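Local atomic coordinates of Pre-mRNA splicing helicase-like protein (Chaetomium thermophilum, PDB entry 4RVQ), a protein that is a Brr2-type helicase of pre-mRNA splicing, whose noncanonical PWI domain probably takes part in protein-protein contacts. Residues Q25-I28 against G29-Y32; A45-I48 against L49-E52; D90-V93 against W94-L98. All coordinates share one frame; numbering follows the deposited sequence. Where two conformers were deposited one is given.

Interaction 1 (Q25-I28 against G29-Y32)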
ATOM      1  N   GLN A  25      -7.616   2.882   1.578  1.00  6.12           N
ATOM      2  CA  GLN A  25      -8.973   2.786   2.072  1.00  6.43           C
ATOM      3  C   GLN A  25      -9.951   2.568   0.933  1.00  6.72           C
ATOM      4  O   GLN A  25     -10.921   1.807   1.069  1.00  6.99           O
ATOM      5  CB  GLN A  25      -9.300   4.027   2.893  1.00  6.72           C
ATOM      6  CG  GLN A  25     -10.630   3.884   3.586  1.00  7.17           C
ATOM      7  CD  GLN A  25     -10.925   4.977   4.591  1.00  8.14           C
ATOM      8  OE1 GLN A  25     -10.025   5.655   5.065  1.00  8.61           O
ATOM      9  NE2 GLN A  25     -12.183   5.124   4.924  1.00  9.12           N
ATOM     10  N   ARG A  26      -9.746   3.237  -0.209  1.00  7.07           N
ATOM     11  CA  ARG A  26     -10.631   3.036  -1.361  0.56  8.36           C
ATOM     12  C   ARG A  26     -10.505   1.657  -1.937  1.00  7.94           C
ATOM     13  O   ARG A  26     -11.510   1.072  -2.337  1.00 10.22           O
ATOM     14  CB  ARG A  26     -10.399   4.009  -2.503  0.56  9.76           C
ATOM     15  CG  ARG A  26     -10.861   5.372  -2.244  0.56  8.48           C
ATOM     16  CD  ARG A  26     -10.921   6.212  -3.535  0.56  9.89           C
ATOM     17  NE  ARG A  26      -9.655   6.255  -4.265  0.56  8.64           N
ATOM     18  CZ  ARG A  26      -8.604   7.000  -3.932  0.56  7.87           C
ATOM     19  NH1 ARG A  26      -8.642   7.815  -2.887  0.56  7.96           N
ATOM     20  NH2 ARG A  26      -7.493   6.933  -4.650  0.56  8.06           N
ATOM     21  N   GLN A  27      -9.296   1.095  -1.966  1.00  7.77           N
ATOM     22  CA  GLN A  27      -9.198  -0.271  -2.482  0.62  8.27           C
ATOM     23  C   GLN A  27      -9.937  -1.226  -1.563  1.00  9.62           C
ATOM     24  O   GLN A  27     -10.635  -2.128  -2.023  1.00 11.65           O
ATOM     25  CB  GLN A  27      -7.755  -0.733  -2.608  0.62  8.39           C
ATOM     26  CG  GLN A  27      -6.818   0.205  -3.292  0.62  9.09           C
ATOM     27  CD  GLN A  27      -7.432   0.843  -4.528  0.62  7.96           C
ATOM     28  OE1 GLN A  27      -7.788   0.135  -5.476  0.62 10.37           O
ATOM     29  NE2 GLN A  27      -7.545   2.177  -4.539  0.62  8.97           N
ATOM     30  N   ILE A  28      -9.777  -1.065  -0.256  1.00  8.45           N
ATOM     31  CA  ILE A  28     -10.434  -1.921   0.709  1.00  8.30           C
ATOM     32  C   ILE A  28     -11.942  -1.691   0.690  1.00  8.60           C
ATOM     33  O   ILE A  28     -12.728  -2.644   0.793  1.00  9.57           O
ATOM     34  CB  ILE A  28      -9.847  -1.631   2.091  1.00  8.30           C
ATOM     35  CG1 ILE A  28      -8.394  -2.121   2.134  1.00  8.53           C
ATOM     36  CG2 ILE A  28     -10.722  -2.253   3.186  1.00  9.86           C
ATOM     37  CD1 ILE A  28      -7.668  -1.802   3.455  1.00  8.98           C
ATOM     38  N   GLY A  29     -12.353  -0.442   0.503  1.00  9.19           N
ATOM     39  CA  GLY A  29     -13.760  -0.090   0.518  1.00 10.55           C
ATOM     40  C   GLY A  29     -14.569  -0.703  -0.614  1.00 11.11           C
ATOM     41  O   GLY A  29     -15.805  -0.816  -0.546  1.00 13.33           O
ATOM     42  N   ARG A  30     -13.918  -1.081  -1.705  1.00 11.84           N
ATOM     43  CA  ARG A  30     -14.630  -1.766  -2.770  1.00 13.84           C
ATOM     44  C   ARG A  30     -15.119  -3.126  -2.340  1.00 14.77           C
ATOM     45  O   ARG A  30     -16.104  -3.610  -2.878  1.00 18.45           O
ATOM     46  CB  ARG A  30     -13.731  -1.920  -3.962  1.00 18.03           C
ATOM     47  CG  ARG A  30     -13.467  -0.594  -4.589  1.00 23.00           C
ATOM     48  CD  ARG A  30     -13.187  -0.679  -6.068  1.00 27.90           C
ATOM     49  NE  ARG A  30     -12.697   0.612  -6.532  1.00 31.26           N
ATOM     50  CZ  ARG A  30     -11.411   0.966  -6.524  1.00 33.53           C
ATOM     51  NH1 ARG A  30     -10.485   0.109  -6.091  1.00 34.30           N
ATOM     52  NH2 ARG A  30     -11.036   2.177  -6.933  1.00 33.55           N
ATOM     53  N   VAL A  31     -14.441  -3.733  -1.358  1.00 13.80           N
ATOM     54  CA  VAL A  31     -14.805  -5.027  -0.796  1.00 14.05           C
ATOM     55  C   VAL A  31     -15.611  -4.869   0.506  1.00 13.05           C
ATOM     56  O   VAL A  31     -16.472  -5.698   0.793  1.00 14.77           O
ATOM     57  CB  VAL A  31     -13.528  -5.879  -0.472  1.00 17.11           C
ATOM     58  CG1 VAL A  31     -13.916  -7.140   0.260  1.00 19.64           C
ATOM     59  CG2 VAL A  31     -12.716  -6.171  -1.688  1.00 20.51           C
ATOM     60  N   TYR A  32     -15.311  -3.839   1.289  1.00 11.06           N
ATOM     61  CA  TYR A  32     -15.933  -3.582   2.580  1.00 11.07           C
ATOM     62  C   TYR A  32     -16.532  -2.180   2.543  1.00 11.47           C
ATOM     63  O   TYR A  32     -15.874  -1.203   2.899  1.00 11.26           O
ATOM     64  CB  TYR A  32     -14.888  -3.675   3.699  1.00 12.02           C
ATOM     65  CG  TYR A  32     -14.302  -5.066   3.818  1.00 11.55           C
ATOM     66  CD1 TYR A  32     -14.995  -6.073   4.468  1.00 12.35           C
ATOM     67  CD2 TYR A  32     -13.095  -5.386   3.227  1.00 12.19           C
ATOM     68  CE1 TYR A  32     -14.486  -7.369   4.533  1.00 12.41           C
ATOM     69  CE2 TYR A  32     -12.578  -6.666   3.295  1.00 12.54           C
ATOM     70  CZ  TYR A  32     -13.276  -7.648   3.923  1.00 12.36           C
ATOM     71  OH  TYR A  32     -12.767  -8.923   3.985  1.00 13.49           O
TER
HETATM   72  O   HOH W   1     -10.362  -2.837  -4.678  1.00 28.07           O
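Gln27 and Arg30 meet side by side at the end of helix 23-29, where the chain turns into the loop before helix 35-50 of this PWI-like domain. The polar side-chain link is one hydrogen bond, from Arg30 NH1 to Gln27 OE1 at 2.8 Å. The oxygen lies almost in the guanidinium plane, but the donor sits above the amide carbonyl plane, 53° out of it. Gln27 is bent at chi2 (-42°), which brings its amide alongside the Arg30 guanidinium, and its NE2 is held by Trp23 O. Water 1 also lies at the guanidinium edge and donates to Gln27 O. One guanidinium face has Arg26 O above it, near the rim. Arg26 itself turns its NH2 to Asp20. Tyr32 OH bonds to Asp75, and the Tyr32 ring forms a cation-pi pair with Lys41.

Among the backbone bonds, Gly29 N still makes a helical one to Gln25 O at 2.7 Å. The turn that follows is held by Ile28 O, which takes two donors, Val31 N and Tyr32 N.

The apolar contact is between Ile28 and Tyr32. The Tyr32 ring has Ile28 O at its edge; its CD2 lies 3.9 Å from Ile28 CG2, the two side chains meeting at a slant.

Interaction 2 (A45-I48 against L49-E52); sequences ALKI and LSGE. With EDO (1,2-ethanediol), chain F.
An ST turn begins at Ser50, the last residue of helix 35-50 in the PWI-like domain, and a salt bridge from Lys47 to Glu52 spans the same helix end. Ser50 OG has two roles here. It donates to Lys47 O at 2.8 Å and accepts from Glu52 N at 3.2 Å, and the second bond defines the ST turn. Its chi1 of 74° places OG between the backbone N and the carbonyl carbon, from where it can reach back to the helix and forward to the loop. Lys47 O also accepts from water 2, which donates again to Glu52 O. The hydroxyl and the water thus tie the helix to residue Glu52 by two routes.

Gly51 leaves the helix with positive phi, a value that favours glycine. Its N donates to Ile48 O at 3.1 Å, from above the carbonyl plane. Gly51 also has backbone hydrogen bonds with Glu60 and Lys61, further along the chain, which bring the returning chain to the helix end.

Earlier in the helix, Leu49 N bonds to Ala45 O in a nearly straight bond. Leu49 packs on Val92 and Val93 of helix 89-99, while Ile48 packs on Ile66 and Asp69 of helix 63-73.

The charged pair lies on the exposed side. Lys47 bends at chi2 (54°) and then runs extended, crossing the Glu52 side chain at about a right angle. The other carboxylate oxygen, OE2, faces a 1,2-ethanediol molecule. Lys47 NZ reaches Glu52 OE1 at 2.6 Å, on the anti lone pair, away from OE2.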
ATOM      1  N   ALA A  45      -4.124  -2.988   7.865  1.00  7.00           N
ATOM      2  CA  ALA A  45      -3.319  -3.338   6.705  1.00  7.28           C
ATOM      3  C   ALA A  45      -2.018  -2.560   6.682  1.00  7.38           C
ATOM      4  O   ALA A  45      -0.955  -3.115   6.363  1.00  8.10           O
ATOM      5  CB  ALA A  45      -4.114  -3.113   5.414  1.00  7.98           C
ATOM      6  N   LEU A  46      -2.042  -1.264   7.017  1.00  7.61           N
ATOM      7  CA  LEU A  46      -0.807  -0.517   7.033  1.00  7.66           C
ATOM      8  C   LEU A  46       0.153  -1.084   8.065  1.00  9.49           C
ATOM      9  O   LEU A  46       1.363  -1.181   7.811  1.00 11.15           O
ATOM     10  CB  LEU A  46      -1.090   0.971   7.343  1.00  7.96           C
ATOM     11  CG  LEU A  46      -1.777   1.688   6.187  1.00  8.75           C
ATOM     12  CD1 LEU A  46      -2.369   3.004   6.675  1.00 10.66           C
ATOM     13  CD2 LEU A  46      -0.816   1.925   5.015  1.00  9.36           C
ATOM     14  N   LYS A  47      -0.348  -1.423   9.258  1.00  9.06           N
ATOM     15  CA  LYS A  47       0.505  -2.001  10.268  1.00 10.88           C
ATOM     16  C   LYS A  47       1.105  -3.318   9.796  1.00 10.49           C
ATOM     17  O   LYS A  47       2.314  -3.543   9.924  1.00 12.51           O
ATOM     18  CB  LYS A  47      -0.253  -2.216  11.567  1.00 15.12           C
ATOM     19  CG  LYS A  47       0.626  -2.646  12.726  1.00 21.70           C
ATOM     20  CD  LYS A  47       1.816  -1.671  12.934  1.00 27.60           C
ATOM     21  CE  LYS A  47       2.749  -2.107  14.068  1.00 29.93           C
ATOM     22  NZ  LYS A  47       3.895  -1.169  14.229  0.48 30.51           N
ATOM     23  N   ILE A  48       0.258  -4.189   9.252  1.00 10.09           N
ATOM     24  CA  ILE A  48       0.746  -5.461   8.742  1.00 10.31           C
ATOM     25  C   ILE A  48       1.800  -5.289   7.643  1.00 10.39           C
ATOM     26  O   ILE A  48       2.864  -5.892   7.684  1.00 12.01           O
ATOM     27  CB  ILE A  48      -0.423  -6.322   8.259  1.00 10.05           C
ATOM     28  CG1 ILE A  48      -1.321  -6.731   9.426  1.00 10.89           C
ATOM     29  CG2 ILE A  48       0.094  -7.558   7.548  1.00 10.75           C
ATOM     30  CD1 ILE A  48      -2.685  -7.215   8.996  1.00 10.30           C
ATOM     31  N   LEU A  49       1.506  -4.435   6.665  1.00 10.21           N
ATOM     32  CA  LEU A  49       2.398  -4.265   5.518  1.00 11.30           C
ATOM     33  C   LEU A  49       3.724  -3.685   5.907  1.00 12.64           C
ATOM     34  O   LEU A  49       4.720  -3.892   5.201  1.00 15.11           O
ATOM     35  CB  LEU A  49       1.755  -3.352   4.485  1.00 10.13           C
ATOM     36  CG  LEU A  49       0.590  -3.959   3.690  1.00 10.16           C
ATOM     37  CD1 LEU A  49      -0.221  -2.885   2.986  1.00 10.74           C
ATOM     38  CD2 LEU A  49       1.138  -5.010   2.668  1.00 10.81           C
ATOM     39  N   SER A  50       3.753  -2.909   6.982  1.00 13.15           N
ATOM     40  CA  SER A  50       4.996  -2.258   7.366  0.71 15.37           C
ATOM     41  C   SER A  50       5.992  -3.273   7.907  1.00 18.15           C
ATOM     42  O   SER A  50       7.169  -2.969   8.009  1.00 20.18           O
ATOM     43  CB  SER A  50       4.735  -1.201   8.418  0.71 14.82           C
ATOM     44  OG  SER A  50       4.467  -1.835   9.636  0.71 14.41           O
ATOM     45  N   GLY A  51       5.518  -4.469   8.239  1.00 17.76           N
ATOM     46  CA  GLY A  51       6.398  -5.479   8.774  1.00 19.70           C
ATOM     47  C   GLY A  51       6.947  -5.142  10.140  1.00 23.21           C
ATOM     48  O   GLY A  51       7.837  -5.819  10.638  1.00 25.50           O
ATOM     49  N   GLU A  52       6.420  -4.098  10.758  1.00 25.91           N
ATOM     50  CA  GLU A  52       6.874  -3.726  12.088  1.00 31.62           C
ATOM     51  C   GLU A  52       6.433  -4.755  13.131  1.00 36.11           C
ATOM     52  O   GLU A  52       5.383  -5.380  12.988  1.00 35.90           O
ATOM     53  CB  GLU A  52       6.336  -2.335  12.438  1.00 34.24           C
ATOM     54  CG  GLU A  52       6.985  -1.219  11.622  1.00 36.98           C
ATOM     55  CD  GLU A  52       6.232   0.110  11.709  1.00 38.10           C
ATOM     56  OE1 GLU A  52       5.195   0.167  12.412  1.00 37.26           O
ATOM     57  OE2 GLU A  52       6.678   1.093  11.072  0.73 39.18           O
TER
HETATM   58  C1  EDO F 505       6.488   4.003   7.698  0.77 12.44           C
HETATM   59  O1  EDO F 505       6.703   4.825   8.822  0.77 15.01           O
HETATM   60  C2  EDO F 505       6.946   2.588   8.005  0.77 20.42           C
HETATM   61  O2  EDO F 505       6.053   2.061   8.996  0.77 25.21           O
HETATM   62  O   HOH W   2       3.556  -5.605  11.284  1.00 43.31           O

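Interaction 3 (D90-V93 against W94-L98). With EDO (1,2-ethanediol), chain F; EDO (1,2-ethanediol), chain G.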
ATOM      1  N   ASP A  90       6.068  -1.348   0.153  1.00  6.89           N
ATOM      2  CA  ASP A  90       6.817  -0.139   0.437  0.69  7.10           C
ATOM      3  C   ASP A  90       6.067   1.111  -0.054  1.00  6.43           C
ATOM      4  O   ASP A  90       5.926   2.098   0.686  1.00  7.16           O
ATOM      5  CB  ASP A  90       8.195  -0.175  -0.204  0.69  8.77           C
ATOM      6  CG  ASP A  90       9.111  -1.166   0.433  0.69 11.60           C
ATOM      7  OD1 ASP A  90       9.107  -1.312   1.677  0.69 14.67           O
ATOM      8  OD2 ASP A  90       9.898  -1.787  -0.310  0.69 11.28           O
ATOM      9  N   LYS A  91       5.570   1.072  -1.283  1.00  5.87           N
ATOM     10  CA  LYS A  91       4.814   2.184  -1.800  1.00  6.16           C
ATOM     11  C   LYS A  91       3.588   2.468  -0.952  1.00  5.65           C
ATOM     12  O   LYS A  91       3.297   3.638  -0.639  1.00  6.79           O
ATOM     13  CB  LYS A  91       4.345   1.913  -3.220  1.00  8.74           C
ATOM     14  CG  LYS A  91       5.283   2.279  -4.324  1.00  8.16           C
ATOM     15  CD  LYS A  91       4.703   2.031  -5.690  1.00  9.57           C
ATOM     16  CE  LYS A  91       5.503   2.727  -6.762  1.00  9.16           C
ATOM     17  NZ  LYS A  91       5.119   2.327  -8.123  1.00  9.18           N
ATOM     18  N   VAL A  92       2.812   1.434  -0.647  1.00  6.27           N
ATOM     19  CA  VAL A  92       1.569   1.660   0.064  1.00  7.07           C
ATOM     20  C   VAL A  92       1.839   2.263   1.445  1.00  5.95           C
ATOM     21  O   VAL A  92       1.197   3.243   1.842  1.00  6.89           O
ATOM     22  CB  VAL A  92       0.762   0.361   0.179  1.00  7.13           C
ATOM     23  CG1 VAL A  92      -0.501   0.546   1.048  1.00  8.46           C
ATOM     24  CG2 VAL A  92       0.328  -0.097  -1.199  1.00  8.34           C
ATOM     25  N   VAL A  93       2.762   1.708   2.196  1.00  6.01           N
ATOM     26  CA  VAL A  93       3.014   2.161   3.550  0.78  6.06           C
ATOM     27  C   VAL A  93       3.571   3.587   3.522  1.00  6.24           C
ATOM     28  O   VAL A  93       3.086   4.484   4.230  1.00  6.94           O
ATOM     29  CB  VAL A  93       3.994   1.197   4.272  0.78  8.48           C
ATOM     30  CG1 VAL A  93       4.477   1.791   5.539  0.78  9.45           C
ATOM     31  CG2 VAL A  93       3.337  -0.173   4.532  0.78  9.23           C
ATOM     32  N   TRP A  94       4.648   3.799   2.769  1.00  5.88           N
ATOM     33  CA  TRP A  94       5.331   5.064   2.810  1.00  5.60           C
ATOM     34  C   TRP A  94       4.574   6.180   2.143  1.00  5.90           C
ATOM     35  O   TRP A  94       4.572   7.320   2.634  1.00  6.79           O
ATOM     36  CB  TRP A  94       6.752   4.930   2.248  1.00  5.68           C
ATOM     37  CG  TRP A  94       7.644   4.188   3.201  1.00  6.18           C
ATOM     38  CD1 TRP A  94       8.044   2.893   3.140  1.00  7.17           C
ATOM     39  CD2 TRP A  94       8.255   4.732   4.355  1.00  7.09           C
ATOM     40  NE1 TRP A  94       8.858   2.603   4.174  1.00  8.86           N
ATOM     41  CE2 TRP A  94       9.013   3.709   4.957  1.00  8.61           C
ATOM     42  CE3 TRP A  94       8.249   5.994   4.945  1.00  8.68           C
ATOM     43  CZ2 TRP A  94       9.739   3.916   6.106  1.00 11.15           C
ATOM     44  CZ3 TRP A  94       8.978   6.200   6.099  1.00 10.88           C
ATOM     45  CH2 TRP A  94       9.695   5.163   6.687  1.00 11.96           C
ATOM     46  N   LEU A  95       3.989   5.944   0.979  1.00  5.79           N
ATOM     47  CA  LEU A  95       3.274   6.989   0.296  1.00  5.81           C
ATOM     48  C   LEU A  95       1.969   7.370   0.980  1.00  5.84           C
ATOM     49  O   LEU A  95       1.555   8.529   0.895  1.00  6.35           O
ATOM     50  CB  LEU A  95       3.045   6.671  -1.168  1.00  6.84           C
ATOM     51  CG  LEU A  95       4.299   6.553  -2.027  1.00  6.22           C
ATOM     52  CD1 LEU A  95       3.981   6.015  -3.387  1.00  8.19           C
ATOM     53  CD2 LEU A  95       5.053   7.873  -2.053  1.00  9.20           C
ATOM     54  N   THR A  96       1.311   6.424   1.655  1.00  6.31           N
ATOM     55  CA  THR A  96       0.143   6.776   2.451  1.00  5.56           C
ATOM     56  C   THR A  96       0.571   7.738   3.571  1.00  6.46           C
ATOM     57  O   THR A  96      -0.067   8.761   3.834  1.00  7.42           O
ATOM     58  CB  THR A  96      -0.557   5.542   3.005  1.00  5.96           C
ATOM     59  OG1 THR A  96      -1.029   4.753   1.903  1.00  6.52           O
ATOM     60  CG2 THR A  96      -1.718   5.915   3.878  1.00  6.07           C
ATOM     61  N   ARG A  97       1.642   7.386   4.283  1.00  6.39           N
ATOM     62  CA  ARG A  97       2.146   8.223   5.337  1.00  7.11           C
ATOM     63  C   ARG A  97       2.540   9.600   4.796  1.00  6.49           C
ATOM     64  O   ARG A  97       2.197  10.642   5.379  1.00  7.44           O
ATOM     65  CB  ARG A  97       3.330   7.558   6.037  1.00  8.58           C
ATOM     66  CG  ARG A  97       3.752   8.303   7.272  1.00 11.78           C
ATOM     67  CD  ARG A  97       4.956   7.646   7.973  1.00 12.23           C
ATOM     68  NE  ARG A  97       5.481   8.557   8.978  1.00 13.06           N
ATOM     69  CZ  ARG A  97       6.721   8.544   9.443  1.00 12.86           C
ATOM     70  NH1 ARG A  97       7.544   7.598   9.075  1.00 14.52           N
ATOM     71  NH2 ARG A  97       7.132   9.487  10.274  1.00 17.30           N
ATOM     72  N   LEU A  98       3.281   9.623   3.714  1.00  6.60           N
ATOM     73  CA  LEU A  98       3.729  10.892   3.136  1.00  6.93           C
ATOM     74  C   LEU A  98       2.550  11.745   2.696  1.00  6.90           C
ATOM     75  O   LEU A  98       2.526  12.972   2.931  1.00  8.01           O
ATOM     76  CB  LEU A  98       4.728  10.646   2.001  1.00  6.69           C
ATOM     77  CG  LEU A  98       5.359  11.883   1.360  1.00  6.77           C
ATOM     78  CD1 LEU A  98       6.073  12.748   2.365  1.00  8.16           C
ATOM     79  CD2 LEU A  98       6.294  11.448   0.251  1.00  8.38           C
TER
HETATM   80  C1  EDO F 505       6.488   4.003   7.698  0.77 12.44           C
HETATM   81  O1  EDO F 505       6.703   4.825   8.822  0.77 15.01           O
HETATM   82  C2  EDO F 505       6.946   2.588   8.005  0.77 20.42           C
HETATM   83  O2  EDO F 505       6.053   2.061   8.996  0.77 25.21           O
HETATM   84  C1  EDO G 506       8.709  -1.315   5.383  0.58 37.03           C
HETATM   85  O1  EDO G 506       9.383  -0.111   5.772  0.58 37.03           O
HETATM   86  C2  EDO G 506       7.487  -0.934   4.555  0.58 34.24           C
HETATM   87  O2  EDO G 506       7.116  -2.011   3.689  0.58 35.52           O
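With chi1 at -73°, Trp94 sets its CG anti to its own carbonyl carbon, and the indole turns back beside Asp90, one turn earlier in helix 89-99 of the PWI-like domain. Asp90 O lies in the ring plane at the edge, 3.3 Å from Trp94 CD1. The same oxygen accepts from Trp94 N.

One 1,2-ethanediol molecule joins the two side chains. It donates to Asp90 OD1 at 2.9 Å and accepts from Trp94 NE1 at 3.2 Å. A second lies over one face of the indole, its C1 3.6 Å from Trp94 CH2. It accepts a weak bond from Arg97 NH1, whose strongest polar partner is Glu113, and is also hydrogen-bonded to Glu52 OE2. Trp94 also packs on Met114 and Leu119, so the ring joins this helix to helix 104-116 and the loop after it. Were Trp94 replaced by an alanine, a gap beside Met114 and Leu119 would be likely, and the diol at Asp90 would probably lack its indole N-H donor.

Lys91 and Leu95 run side by side, and Lys91 NZ goes on to Glu125. Thr96 grips one helix carbonyl twice: its N and its hydroxyl both donate to Val92 O, with OG1 in the carbonyl plane at 2.7 Å.

Overall arrangement
Interaction 1 lies at the surface, whereas interactions 2 and 3 are partly buried and nearer the centre of the chain. Interactions 1 and 2 sit at helix ends, so polar groups there tie a helix to the loop that follows. Interaction 3 lies within helix 89-99 and keeps regular helix bonding, with its side chains facing several other helices. Helix 35-50 connects them. Ile28 CD1 comes within 4.3 Å of Ala45 CB, and on another part of that helix Leu49 CB lies 3.6 Å from Val93 CG2. Interactions 2 and 3 share one 1,2-ethanediol molecule. Interactions 1 and 3 do not touch; their nearest atoms are about 7 Å apart.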